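Local coordinates for protein tyrocidine synthetase 3 (Brevibacillus brevis, PDB 2JGP) that probably forms peptide bonds during tyrocidine biosynthesis, as a nonribosomal peptide synthetase bidomain that joins a peptidyl carrier domain to a condensation domain, at residues F280-P290 with L341-I351; L143-R151 with E248-F256. All coordinates share one frame; numbering follows the deposited sequence.

Interaction 1 of 2, residues F280-P290 with L341-I351; sequences FADDIPVLNLP and LAKYAGQEDII
Gln347 reads the backbone on both sides of Leu287 with its terminal amide. Gln347 NE2 donates to Val286 O at 2.9 Å, with a nearly straight N-H...O angle of 174° and the oxygen in the amide plane. The return bond, Asn288 N to Gln347 OE1 at 3.0 Å, is less regular: the donor sits 49° out of the carbonyl plane. This two-way grip fixes the rotation of the amide. Leu287 O is taken by Arg424 NH2, and Asn288 O receives a CA-H...O contact from Ala345 CA at 3.4 Å.

At the other end, a water donates to Asp349 OD2 at 2.7 Å and, more weakly, to Asp283 O. Asp282 OD1 and Asp349 OD2 are 5.1 Å apart, and Arg378 bridges to both residues. The Pro285 ring crosses Asp349 at about a right angle, Pro285 CB lying 3.4 Å from Asp349 O.

Apolar contacts run along the whole length. Near Asp349, Ile351, extended at chi2 (168°), carries CD1 to 3.5 Å from Phe280 CE2 and against Ile284 and Pro285; beyond Gln347, Leu289 CD2 meets Tyr344 CB and Leu341. In the condensation domain's C-terminal lobe, the linker after helix 267-279 is thus fastened where helix 329-345 ends at positive-phi Gly346, before strand 350-356, by a single side-chain amide, while Arg378 of strand 373-379 probably offsets the two carboxylates.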
loop_
_atom_site.group_PDB
_atom_site.type_symbol
_atom_site.label_atom_id
_atom_site.label_comp_id
_atom_site.label_asym_id
_atom_site.label_seq_id
_atom_site.Cartn_x
_atom_site.Cartn_y
_atom_site.Cartn_z
ATOM N N PHE A 280 -10.530 7.665 16.137
ATOM C CA PHE A 280 -9.990 9.025 16.267
ATOM C C PHE A 280 -11.013 10.022 16.832
ATOM O O PHE A 280 -10.975 11.210 16.511
ATOM C CB PHE A 280 -9.463 9.506 14.909
ATOM C CG PHE A 280 -8.350 8.661 14.364
ATOM C CD1 PHE A 280 -8.557 7.817 13.285
ATOM C CD2 PHE A 280 -7.092 8.697 14.946
ATOM C CE1 PHE A 280 -7.525 7.034 12.789
ATOM C CE2 PHE A 280 -6.062 7.914 14.460
ATOM C CZ PHE A 280 -6.278 7.081 13.382
ATOM N N ALA A 281 -11.909 9.537 17.688
ATOM C CA ALA A 281 -12.978 10.362 18.251
ATOM C C ALA A 281 -12.472 11.310 19.341
ATOM O O ALA A 281 -12.992 12.419 19.506
ATOM C CB ALA A 281 -14.084 9.479 18.801
ATOM N N ASP A 282 -11.456 10.864 20.076
ATOM C CA ASP A 282 -10.910 11.611 21.214
ATOM C C ASP A 282 -9.799 12.578 20.764
ATOM O O ASP A 282 -9.821 13.060 19.625
ATOM C CB ASP A 282 -10.420 10.622 22.286
ATOM C CG ASP A 282 -9.340 9.686 21.773
ATOM O OD1 ASP A 282 -8.508 9.232 22.583
ATOM O OD2 ASP A 282 -9.333 9.398 20.557
ATOM N N ASP A 283 -8.838 12.862 21.645
ATOM C CA ASP A 283 -7.766 13.819 21.353
ATOM C C ASP A 283 -6.720 13.183 20.437
ATOM O O ASP A 283 -5.986 12.289 20.860
ATOM C CB ASP A 283 -7.091 14.296 22.649
ATOM C CG ASP A 283 -8.075 14.495 23.785
ATOM O OD1 ASP A 283 -9.049 15.262 23.609
ATOM O OD2 ASP A 283 -7.872 13.875 24.853
ATOM N N ILE A 284 -6.655 13.647 19.188
ATOM C CA ILE A 284 -5.726 13.096 18.199
ATOM C C ILE A 284 -4.304 13.602 18.458
ATOM O O ILE A 284 -4.059 14.808 18.410
ATOM C CB ILE A 284 -6.140 13.464 16.756
ATOM C CG1 ILE A 284 -7.506 12.856 16.423
ATOM C CG2 ILE A 284 -5.088 12.982 15.749
ATOM C CD1 ILE A 284 -8.001 13.195 15.030
ATOM N N PRO A 285 -3.360 12.681 18.723
ATOM C CA PRO A 285 -2.007 13.083 19.098
ATOM C C PRO A 285 -1.164 13.572 17.923
ATOM O O PRO A 285 -1.247 13.017 16.828
ATOM C CB PRO A 285 -1.411 11.790 19.659
ATOM C CG PRO A 285 -2.103 10.721 18.920
ATOM C CD PRO A 285 -3.500 11.213 18.689
ATOM N N VAL A 286 -0.361 14.604 18.166
ATOM C CA VAL A 286 0.612 15.085 17.192
ATOM C C VAL A 286 1.999 14.617 17.630
ATOM O O VAL A 286 2.413 14.884 18.761
ATOM C CB VAL A 286 0.587 16.622 17.090
ATOM C CG1 VAL A 286 1.516 17.098 15.990
ATOM C CG2 VAL A 286 -0.832 17.112 16.838
ATOM N N LEU A 287 2.702 13.918 16.739
ATOM C CA LEU A 287 4.036 13.389 17.029
ATOM C C LEU A 287 5.017 14.524 17.312
ATOM O O LEU A 287 5.154 15.443 16.510
ATOM C CB LEU A 287 4.545 12.557 15.852
ATOM C CG LEU A 287 5.886 11.829 16.003
ATOM C CD1 LEU A 287 5.836 10.760 17.085
ATOM C CD2 LEU A 287 6.295 11.224 14.667
ATOM N N ASN A 288 5.696 14.453 18.451
ATOM C CA ASN A 288 6.649 15.485 18.841
ATOM C C ASN A 288 8.078 14.962 18.803
ATOM O O ASN A 288 8.743 14.868 19.833
ATOM C CB ASN A 288 6.307 16.017 20.233
ATOM C CG ASN A 288 7.194 17.180 20.651
ATOM O OD1 ASN A 288 7.646 17.235 21.790
ATOM N ND2 ASN A 288 7.456 18.102 19.730
ATOM N N LEU A 289 8.545 14.622 17.607
ATOM C CA LEU A 289 9.930 14.207 17.432
ATOM C C LEU A 289 10.837 15.396 17.682
ATOM O O LEU A 289 10.512 16.513 17.284
ATOM C CB LEU A 289 10.190 13.687 16.019
ATOM C CG LEU A 289 9.724 12.273 15.701
ATOM C CD1 LEU A 289 10.002 11.985 14.229
ATOM C CD2 LEU A 289 10.410 11.266 16.614
ATOM N N PRO A 290 11.979 15.160 18.345
ATOM C CA PRO A 290 12.932 16.239 18.502
ATOM C C PRO A 290 13.611 16.438 17.160
ATOM O O PRO A 290 13.977 15.464 16.510
ATOM C CB PRO A 290 13.905 15.704 19.553
ATOM C CG PRO A 290 13.857 14.251 19.407
ATOM C CD PRO A 290 12.464 13.906 18.947
ATOM N N LEU A 341 9.672 5.563 18.234
ATOM C CA LEU A 341 9.070 6.897 18.188
ATOM C C LEU A 341 8.648 7.367 19.579
ATOM O O LEU A 341 8.822 8.535 19.918
ATOM C CB LEU A 341 7.859 6.915 17.244
ATOM C CG LEU A 341 8.112 6.654 15.753
ATOM C CD1 LEU A 341 6.794 6.609 15.003
ATOM C CD2 LEU A 341 9.044 7.700 15.156
ATOM N N ALA A 342 8.083 6.455 20.369
ATOM C CA ALA A 342 7.655 6.761 21.736
ATOM C C ALA A 342 8.812 7.274 22.595
ATOM O O ALA A 342 8.647 8.208 23.383
ATOM C CB ALA A 342 7.023 5.533 22.382
ATOM N N LYS A 343 9.981 6.662 22.434
ATOM C CA LYS A 343 11.160 7.048 23.209
ATOM C C LYS A 343 11.754 8.374 22.728
ATOM O O LYS A 343 12.124 9.222 23.543
ATOM C CB LYS A 343 12.205 5.930 23.189
ATOM C CG LYS A 343 11.818 4.751 24.076
ATOM C CD LYS A 343 12.892 3.678 24.125
ATOM C CE LYS A 343 12.431 2.491 24.952
ATOM N NZ LYS A 343 12.203 2.866 26.375
ATOM N N TYR A 344 11.830 8.562 21.413
ATOM C CA TYR A 344 12.297 9.831 20.849
ATOM C C TYR A 344 11.351 10.981 21.177
ATOM O O TYR A 344 11.791 12.058 21.580
ATOM C CB TYR A 344 12.495 9.720 19.327
ATOM C CG TYR A 344 13.908 9.361 18.959
ATOM C CD1 TYR A 344 14.378 8.070 19.122
ATOM C CD2 TYR A 344 14.793 10.330 18.494
ATOM C CE1 TYR A 344 15.684 7.735 18.808
ATOM C CE2 TYR A 344 16.103 10.015 18.183
ATOM C CZ TYR A 344 16.546 8.714 18.343
ATOM O OH TYR A 344 17.850 8.396 18.029
ATOM N N ALA A 345 10.052 10.736 21.029
ATOM C CA ALA A 345 9.047 11.780 21.179
ATOM C C ALA A 345 8.618 12.022 22.629
ATOM O O ALA A 345 8.030 13.056 22.926
ATOM C CB ALA A 345 7.828 11.445 20.332
ATOM N N GLY A 346 8.893 11.067 23.516
ATOM C CA GLY A 346 8.409 11.128 24.896
ATOM C C GLY A 346 6.891 11.090 24.958
ATOM O O GLY A 346 6.278 11.815 25.748
ATOM N N GLN A 347 6.294 10.251 24.114
ATOM C CA GLN A 347 4.839 10.123 24.002
ATOM C C GLN A 347 4.433 8.656 24.066
ATOM O O GLN A 347 5.231 7.771 23.751
ATOM C CB GLN A 347 4.357 10.732 22.683
ATOM C CG GLN A 347 4.472 12.242 22.616
ATOM C CD GLN A 347 4.041 12.795 21.279
ATOM O OE1 GLN A 347 4.470 12.312 20.231
ATOM N NE2 GLN A 347 3.193 13.815 21.303
ATOM N N GLU A 348 3.187 8.409 24.467
ATOM C CA GLU A 348 2.675 7.053 24.642
ATOM C C GLU A 348 1.391 6.819 23.836
ATOM O O GLU A 348 0.627 5.904 24.122
ATOM C CB GLU A 348 2.428 6.788 26.129
ATOM C CG GLU A 348 3.642 7.068 27.003
ATOM C CD GLU A 348 3.507 6.491 28.392
ATOM O OE1 GLU A 348 4.518 5.998 28.932
ATOM O OE2 GLU A 348 2.386 6.507 28.936
ATOM N N ASP A 349 1.180 7.648 22.821
ATOM C CA ASP A 349 0.010 7.571 21.955
ATOM C C ASP A 349 0.465 8.132 20.613
ATOM O O ASP A 349 0.756 9.326 20.493
ATOM C CB ASP A 349 -1.129 8.400 22.549
ATOM C CG ASP A 349 -2.443 8.239 21.803
ATOM O OD1 ASP A 349 -2.491 7.570 20.744
ATOM O OD2 ASP A 349 -3.440 8.821 22.288
ATOM N N ILE A 350 0.537 7.249 19.618
ATOM C CA ILE A 350 1.245 7.525 18.373
ATOM C C ILE A 350 0.497 6.971 17.170
ATOM O O ILE A 350 0.013 5.838 17.207
ATOM C CB ILE A 350 2.656 6.889 18.396
ATOM C CG1 ILE A 350 3.444 7.410 19.608
ATOM C CG2 ILE A 350 3.399 7.181 17.082
ATOM C CD1 ILE A 350 4.899 7.085 19.592
ATOM N N ILE A 351 0.427 7.775 16.108
ATOM C CA ILE A 351 -0.198 7.366 14.844
ATOM C C ILE A 351 0.884 7.255 13.770
ATOM O O ILE A 351 1.681 8.178 13.588
ATOM C CB ILE A 351 -1.287 8.362 14.399
ATOM C CG1 ILE A 351 -2.279 8.616 15.546
ATOM C CG2 ILE A 351 -2.021 7.842 13.162
ATOM C CD1 ILE A 351 -3.210 9.769 15.307
HETATM O O HOH W 1 -3.570 11.441 22.997
#

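Interaction 2 of 2, residues L143-R151 with E248-F256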
loop_
_atom_site.group_PDB
_atom_site.type_symbol
_atom_site.label_atom_id
_atom_site.label_comp_id
_atom_site.label_asym_id
_atom_site.label_seq_id
_atom_site.Cartn_x
_atom_site.Cartn_y
_atom_site.Cartn_z
ATOM N N LEU A 143 0.467 -3.045 -24.594
ATOM C CA LEU A 143 0.172 -2.731 -23.188
ATOM C C LEU A 143 -0.973 -1.740 -23.077
ATOM O O LEU A 143 -1.869 -1.905 -22.244
ATOM C CB LEU A 143 1.391 -2.135 -22.471
ATOM C CG LEU A 143 2.484 -3.059 -21.928
ATOM C CD1 LEU A 143 3.511 -2.201 -21.196
ATOM C CD2 LEU A 143 1.913 -4.124 -20.997
ATOM N N ILE A 144 -0.914 -0.698 -23.904
ATOM C CA ILE A 144 -1.952 0.330 -23.944
ATOM C C ILE A 144 -3.294 -0.271 -24.360
ATOM O O ILE A 144 -4.321 0.051 -23.775
ATOM C CB ILE A 144 -1.565 1.481 -24.897
ATOM C CG1 ILE A 144 -0.360 2.248 -24.337
ATOM C CG2 ILE A 144 -2.734 2.439 -25.084
ATOM C CD1 ILE A 144 0.340 3.126 -25.361
ATOM N N ALA A 145 -3.279 -1.150 -25.364
ATOM C CA ALA A 145 -4.488 -1.878 -25.768
ATOM C C ALA A 145 -5.021 -2.769 -24.642
ATOM O O ALA A 145 -6.234 -2.881 -24.453
ATOM C CB ALA A 145 -4.215 -2.721 -27.015
ATOM N N ARG A 146 -4.110 -3.393 -23.900
ATOM C CA ARG A 146 -4.468 -4.344 -22.840
ATOM C C ARG A 146 -5.072 -3.692 -21.600
ATOM O O ARG A 146 -6.029 -4.217 -21.026
ATOM C CB ARG A 146 -3.229 -5.154 -22.431
ATOM C CG ARG A 146 -3.405 -6.058 -21.218
ATOM C CD ARG A 146 -2.160 -6.919 -21.030
ATOM N NE ARG A 146 -2.142 -7.631 -19.752
ATOM C CZ ARG A 146 -2.857 -8.722 -19.490
ATOM N NH1 ARG A 146 -3.698 -9.214 -20.388
ATOM N NH2 ARG A 146 -2.751 -9.303 -18.306
ATOM N N HIS A 147 -4.499 -2.569 -21.175
ATOM C CA HIS A 147 -4.850 -1.957 -19.896
ATOM C C HIS A 147 -5.691 -0.700 -20.091
ATOM O O HIS A 147 -5.188 0.311 -20.574
ATOM C CB HIS A 147 -3.571 -1.627 -19.117
ATOM C CG HIS A 147 -2.790 -2.835 -18.706
ATOM N ND1 HIS A 147 -3.273 -3.762 -17.807
ATOM C CD2 HIS A 147 -1.566 -3.276 -19.078
ATOM C CE1 HIS A 147 -2.379 -4.720 -17.642
ATOM N NE2 HIS A 147 -1.333 -4.450 -18.400
ATOM N N GLU A 148 -6.971 -0.768 -19.710
ATOM C CA GLU A 148 -7.905 0.344 -19.911
ATOM C C GLU A 148 -7.444 1.629 -19.245
ATOM O O GLU A 148 -7.779 2.721 -19.714
ATOM C CB GLU A 148 -9.311 0.011 -19.395
ATOM C CG GLU A 148 -10.171 -0.759 -20.361
ATOM C CD GLU A 148 -11.631 -0.858 -19.928
ATOM O OE1 GLU A 148 -11.977 -0.471 -18.787
ATOM O OE2 GLU A 148 -12.435 -1.346 -20.747
ATOM N N SER A 149 -6.704 1.509 -18.146
ATOM C CA SER A 149 -6.178 2.690 -17.464
ATOM C C SER A 149 -5.242 3.496 -18.372
ATOM O O SER A 149 -5.150 4.716 -18.244
ATOM C CB SER A 149 -5.470 2.300 -16.167
ATOM O OG SER A 149 -6.420 1.877 -15.195
ATOM N N LEU A 150 -4.564 2.817 -19.292
ATOM C CA LEU A 150 -3.699 3.493 -20.267
ATOM C C LEU A 150 -4.471 4.080 -21.461
ATOM O O LEU A 150 -3.868 4.688 -22.358
ATOM C CB LEU A 150 -2.613 2.534 -20.773
ATOM C CG LEU A 150 -1.663 1.988 -19.701
ATOM C CD1 LEU A 150 -0.576 1.136 -20.340
ATOM C CD2 LEU A 150 -1.055 3.125 -18.861
ATOM N N ARG A 151 -5.788 3.881 -21.486
ATOM C CA ARG A 151 -6.653 4.499 -22.490
ATOM C C ARG A 151 -7.716 5.382 -21.826
ATOM O O ARG A 151 -8.743 5.692 -22.428
ATOM C CB ARG A 151 -7.301 3.415 -23.353
ATOM C CG ARG A 151 -6.287 2.688 -24.229
ATOM C CD ARG A 151 -6.891 1.539 -25.027
ATOM N NE ARG A 151 -7.164 0.344 -24.212
ATOM C CZ ARG A 151 -8.372 -0.099 -23.868
ATOM N NH1 ARG A 151 -9.477 0.543 -24.230
ATOM N NH2 ARG A 151 -8.477 -1.202 -23.142
ATOM N N GLU A 248 -6.004 -13.265 -19.655
ATOM C CA GLU A 248 -7.080 -12.282 -19.782
ATOM C C GLU A 248 -7.415 -11.638 -18.437
ATOM O O GLU A 248 -7.330 -12.286 -17.395
ATOM C CB GLU A 248 -8.335 -12.937 -20.372
ATOM C CG GLU A 248 -8.156 -13.472 -21.796
ATOM C CD GLU A 248 -7.916 -12.379 -22.831
ATOM O OE1 GLU A 248 -8.134 -11.184 -22.524
ATOM O OE2 GLU A 248 -7.505 -12.721 -23.959
ATOM N N LEU A 249 -7.780 -10.358 -18.472
ATOM C CA LEU A 249 -8.156 -9.612 -17.269
ATOM C C LEU A 249 -9.668 -9.643 -17.082
ATOM O O LEU A 249 -10.410 -9.070 -17.881
ATOM C CB LEU A 249 -7.675 -8.159 -17.369
ATOM C CG LEU A 249 -6.158 -7.946 -17.437
ATOM C CD1 LEU A 249 -5.810 -6.619 -18.115
ATOM C CD2 LEU A 249 -5.546 -8.013 -16.053
ATOM N N ARG A 250 -10.123 -10.309 -16.023
ATOM C CA ARG A 250 -11.554 -10.425 -15.741
ATOM C C ARG A 250 -12.185 -9.091 -15.374
ATOM O O ARG A 250 -13.305 -8.786 -15.794
ATOM C CB ARG A 250 -11.805 -11.410 -14.590
ATOM C CG ARG A 250 -13.277 -11.497 -14.207
ATOM C CD ARG A 250 -13.596 -12.593 -13.215
ATOM N NE ARG A 250 -15.046 -12.663 -13.047
ATOM C CZ ARG A 250 -15.763 -11.918 -12.205
ATOM N NH1 ARG A 250 -15.185 -11.044 -11.391
ATOM N NH2 ARG A 250 -17.082 -12.063 -12.164
ATOM N N ILE A 251 -11.465 -8.323 -14.562
ATOM C CA ILE A 251 -11.983 -7.114 -13.954
ATOM C C ILE A 251 -11.077 -5.941 -14.322
ATOM O O ILE A 251 -9.854 -6.088 -14.388
ATOM C CB ILE A 251 -12.061 -7.285 -12.407
ATOM C CG1 ILE A 251 -12.982 -8.459 -12.030
ATOM C CG2 ILE A 251 -12.545 -6.024 -11.735
ATOM C CD1 ILE A 251 -14.441 -8.267 -12.428
ATOM N N GLN A 252 -11.692 -4.783 -14.568
ATOM C CA GLN A 252 -10.928 -3.578 -14.909
ATOM C C GLN A 252 -11.115 -2.485 -13.868
ATOM O O GLN A 252 -11.956 -2.588 -12.980
ATOM C CB GLN A 252 -11.290 -3.080 -16.313
ATOM C CG GLN A 252 -10.358 -3.614 -17.405
ATOM C CD GLN A 252 -8.995 -2.935 -17.410
ATOM O OE1 GLN A 252 -8.723 -2.031 -16.601
ATOM N NE2 GLN A 252 -8.122 -3.372 -18.321
ATOM N N TYR A 253 -10.295 -1.437 -13.954
ATOM C CA TYR A 253 -10.340 -0.377 -12.948
ATOM C C TYR A 253 -11.724 0.261 -12.844
ATOM O O TYR A 253 -12.199 0.526 -11.746
ATOM C CB TYR A 253 -9.287 0.711 -13.198
ATOM C CG TYR A 253 -9.081 1.591 -11.989
ATOM C CD1 TYR A 253 -8.261 1.182 -10.949
ATOM C CD2 TYR A 253 -9.738 2.815 -11.862
ATOM C CE1 TYR A 253 -8.082 1.961 -9.824
ATOM C CE2 TYR A 253 -9.558 3.605 -10.742
ATOM C CZ TYR A 253 -8.727 3.175 -9.722
ATOM O OH TYR A 253 -8.532 3.954 -8.605
ATOM N N LYS A 254 -12.386 0.487 -13.974
ATOM C CA LYS A 254 -13.706 1.133 -13.947
ATOM C C LYS A 254 -14.734 0.296 -13.177
ATOM O O LYS A 254 -15.655 0.847 -12.579
ATOM C CB LYS A 254 -14.208 1.451 -15.359
ATOM C CG LYS A 254 -14.564 0.258 -16.234
ATOM C CD LYS A 254 -14.904 0.753 -17.635
ATOM C CE LYS A 254 -15.542 -0.324 -18.486
ATOM N NZ LYS A 254 -14.606 -1.435 -18.784
ATOM N N ASP A 255 -14.556 -1.026 -13.185
ATOM C CA ASP A 255 -15.411 -1.933 -12.412
ATOM C C ASP A 255 -15.231 -1.666 -10.917
ATOM O O ASP A 255 -16.209 -1.593 -10.162
ATOM C CB ASP A 255 -15.083 -3.402 -12.717
ATOM C CG ASP A 255 -15.285 -3.769 -14.179
ATOM O OD1 ASP A 255 -16.254 -3.279 -14.807
ATOM O OD2 ASP A 255 -14.487 -4.590 -14.697
ATOM N N PHE A 256 -13.976 -1.527 -10.497
ATOM C CA PHE A 256 -13.657 -1.165 -9.120
ATOM C C PHE A 256 -14.234 0.203 -8.765
ATOM O O PHE A 256 -14.832 0.359 -7.705
ATOM C CB PHE A 256 -12.132 -1.181 -8.880
ATOM C CG PHE A 256 -11.700 -0.444 -7.640
ATOM C CD1 PHE A 256 -11.900 -0.999 -6.378
ATOM C CD2 PHE A 256 -11.085 0.795 -7.729
ATOM C CE1 PHE A 256 -11.510 -0.324 -5.242
ATOM C CE2 PHE A 256 -10.693 1.473 -6.602
ATOM C CZ PHE A 256 -10.901 0.921 -5.352
HETATM O O HOH W 2 -10.945 0.739 -16.454
HETATM O O HOH W 3 -5.979 -0.829 -16.384
#
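Lys254 and Glu148 form a salt bridge across the two segments. Lys254 NZ lies 2.8 Å from Glu148 OE1, which it meets on the syn lone pair, and makes a weak second bond to Glu148 OE2 at 2.9 Å. The lysine starts from the tight position between its backbone N and carbonyl carbon (chi1 68°), and a bend at chi4 turns the ammonium onto the carboxylate. Water closes a second route: it donates to Glu148 OE1 at 2.8 Å and accepts from Lys254 N at 2.9 Å.

Gln252 has two deposited conformers. In the one described, its amide stacks on the Glu148 carboxylate, their planes 23° apart, and a further water donates to Gln252 OE1 while accepting from Ser149 N at 3.0 Å. A third meeting point is apolar against cationic: Leu249 CD1 sits over the centre of one face of the Arg146 guanidinium, 3.9 Å above its plane, and the same methyl touches His147.

Further out, Glu236 OE1 on helix 227-241 holds both Arg146 NE and His147 NE2, and Arg146 NH1 bonds Pro247 O, just before the second segment. At the N-cap of helix 253-263, Gln252 N donates to Asp255 OD2 at 2.8 Å and 171°. Ser149 OG bonds Val368 O, and Tyr253 OH bonds Met370 O and Ser100 OG.

Residues 146-151 match the RHExLR core motif of condensation domains: Arg146, His147 and Glu148 make the contact, while Arg151 NE ties back to Ile144 O near the end of helix 133-146. The chemistry implies two separately positioned halves, a salt bridge with water beside Gln252, whose backbone Asp255 holds, and a guanidinium that Glu236 keeps in place under Leu249.

In the fold
From the N terminus, past the carrier domain, the chain leaves helix 133-146, runs through most of the strands of the five-stranded sheet and helix 227-241, and returns at 248-256, where interaction 2 closes a loop of 96 intervening residues. Helices 253-263 and 267-279 follow, and interaction 1 then joins the loop after helix 267-279 to the turn between helix 329-345 and strand 350-356, closing 50 residues. The loops are in series, neither nested nor crossed. Their centres are 42 Å apart, on opposite sides of the chain's centre, which matches the two-lobed architecture of condensation domains: interaction 2 in the N-terminal lobe, interaction 1 in the C-terminal one.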